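Local coordinates for protein PML (Homo sapiens, PDB 6IMQ), which scaffolds nuclear bodies, whose biogenesis is regulated by oligomerization through its zinc-binding B1-box, at residues C23-Q28 with K43-P48. Numbering follows the deposited sequence.
With ZN (zinc ion), chain I.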
# COMPACT_ATOMS: atom_id res chain seq x y z
N CYS B 23 0.08 6.66 -0.74
CA CYS B 23 -1.09 7.07 0.01
C CYS B 23 -2.28 7.16 -0.93
O CYS B 23 -2.24 7.90 -1.92
CB CYS B 23 -0.88 8.39 0.73
SG CYS B 23 -2.37 8.81 1.62
N PHE B 24 -3.35 6.45 -0.60
CA PHE B 24 -4.52 6.43 -1.47
C PHE B 24 -5.32 7.73 -1.41
O PHE B 24 -5.98 8.08 -2.39
CB PHE B 24 -5.42 5.24 -1.09
CG PHE B 24 -4.82 3.91 -1.42
CD1 PHE B 24 -4.70 3.51 -2.73
CD2 PHE B 24 -4.37 3.06 -0.42
CE1 PHE B 24 -4.15 2.30 -3.05
CE2 PHE B 24 -3.83 1.84 -0.73
CZ PHE B 24 -3.71 1.45 -2.06
N GLU B 25 -5.27 8.46 -0.29
CA GLU B 25 -6.05 9.69 -0.22
C GLU B 25 -5.25 10.92 -0.63
O GLU B 25 -5.81 11.83 -1.25
CB GLU B 25 -6.63 9.86 1.19
CG GLU B 25 -7.88 9.01 1.43
CD GLU B 25 -7.69 8.00 2.55
OE1 GLU B 25 -8.44 8.06 3.54
OE2 GLU B 25 -6.79 7.14 2.43
N CYS B 26 -3.96 10.97 -0.31
CA CYS B 26 -3.13 12.05 -0.85
C CYS B 26 -2.81 11.82 -2.33
O CYS B 26 -2.58 12.78 -3.06
CB CYS B 26 -1.81 12.17 -0.08
SG CYS B 26 -1.87 12.63 1.66
N GLU B 27 -2.77 10.55 -2.77
CA GLU B 27 -2.40 10.19 -4.15
C GLU B 27 -0.91 10.45 -4.41
O GLU B 27 -0.50 10.85 -5.50
CB GLU B 27 -3.27 10.93 -5.17
CG GLU B 27 -2.67 12.21 -5.77
CD GLU B 27 -3.71 13.25 -6.17
OE1 GLU B 27 -4.48 13.68 -5.28
OE2 GLU B 27 -3.77 13.63 -7.36
N GLN B 28 -0.09 10.21 -3.39
CA GLN B 28 1.31 10.59 -3.45
C GLN B 28 2.23 9.47 -3.00
O GLN B 28 1.85 8.60 -2.21
CB GLN B 28 1.60 11.83 -2.59
CG GLN B 28 1.35 13.14 -3.27
CD GLN B 28 1.48 14.31 -2.32
OE1 GLN B 28 1.97 14.17 -1.20
NE2 GLN B 28 1.02 15.48 -2.75
N LYS B 43 -4.55 10.53 9.07
CA LYS B 43 -5.09 9.17 9.14
C LYS B 43 -5.63 8.84 7.75
O LYS B 43 -6.82 9.03 7.47
CB LYS B 43 -6.15 9.01 10.25
CG LYS B 43 -7.17 10.14 10.37
CD LYS B 43 -6.97 10.95 11.66
CE LYS B 43 -8.12 10.76 12.66
NZ LYS B 43 -9.21 11.77 12.53
N HIS B 44 -4.74 8.36 6.87
CA HIS B 44 -5.08 8.04 5.50
C HIS B 44 -4.82 6.57 5.22
O HIS B 44 -3.86 5.99 5.75
CB HIS B 44 -4.25 8.88 4.51
CG HIS B 44 -4.66 10.31 4.42
ND1 HIS B 44 -4.00 11.22 3.61
CD2 HIS B 44 -5.66 11.00 5.01
CE1 HIS B 44 -4.58 12.40 3.72
NE2 HIS B 44 -5.59 12.30 4.56
N GLU B 45 -5.66 5.96 4.39
CA GLU B 45 -5.34 4.66 3.83
C GLU B 45 -4.10 4.77 2.96
O GLU B 45 -4.02 5.64 2.08
CB GLU B 45 -6.50 4.13 2.99
CG GLU B 45 -7.49 3.26 3.71
CD GLU B 45 -8.41 2.54 2.74
OE1 GLU B 45 -9.09 3.22 1.94
OE2 GLU B 45 -8.44 1.29 2.76
N ALA B 46 -3.14 3.89 3.18
CA ALA B 46 -1.90 3.90 2.41
C ALA B 46 -1.34 2.49 2.41
O ALA B 46 -1.73 1.65 3.23
CB ALA B 46 -0.89 4.90 2.97
N ARG B 47 -0.40 2.25 1.52
CA ARG B 47 0.16 0.92 1.44
C ARG B 47 1.64 0.94 1.11
O ARG B 47 2.13 1.85 0.43
CB ARG B 47 -0.58 0.09 0.37
CG ARG B 47 -0.24 0.48 -1.05
CD ARG B 47 -0.30 -0.80 -1.84
NE ARG B 47 -0.44 -0.67 -3.27
CZ ARG B 47 0.48 -1.08 -4.13
NH1 ARG B 47 1.61 -1.62 -3.69
NH2 ARG B 47 0.27 -0.94 -5.43
N PRO B 48 2.37 -0.08 1.57
CA PRO B 48 3.72 -0.30 1.04
C PRO B 48 3.66 -0.54 -0.45
O PRO B 48 2.67 -1.04 -0.99
CB PRO B 48 4.20 -1.54 1.80
CG PRO B 48 3.31 -1.62 3.03
CD PRO B 48 1.98 -1.10 2.55
ZN ZN I . -2.11 10.79 2.81
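Cys-23, Cys-26 and His-44 meet at a zinc ion, which ties the two segments together as in other B-box zinc fingers. The ring nitrogen His-44 ND1 lies 2.1 Å from the zinc, and His-38 completes the Cys2His2 site. With SG anti to the backbone N (chi1 180°), Cys-23 directs its sulfur to the zinc. Cys-23 SG also accepts a nearly straight N-H...S bond from Cys-26 N at 3.3 Å, which would probably temper the thiolate's charge. Cys-26 SG stands in the plane of the His-44 imidazole, at its edge, while Glu-25 CB makes a CH-pi contact over one face, 3.9 Å from the ring centroid.

Among the hydrogen bonds, Phe-24 N donates to Glu-45 O at 2.9 Å, whereas the bond from Glu-45 N to Glu-25 OE2 is weak, its N-H...O angle only 120°.

Apolar packing continues along the strand. Ala-46 CB rests 3.7 Å from Cys-23 CA, and Phe-24 CZ lies 3.7 Å from Arg-47 CG. An alanine in place of Phe-24 would probably open a gap beside Arg-47 CB and CG and cost Trp-22 its edge-to-face ring partner.

Cys-23 and Ala-46 form an antiparallel non-hydrogen-bonded pair, placing strand 46-48 beside strand 21-23, which strand 28-30 flanks across the sheet; helix 32-41 supplies His-38, and Arg-47 NH1 hydrogen-bonds to Gln-4 OE1 of the second subunit.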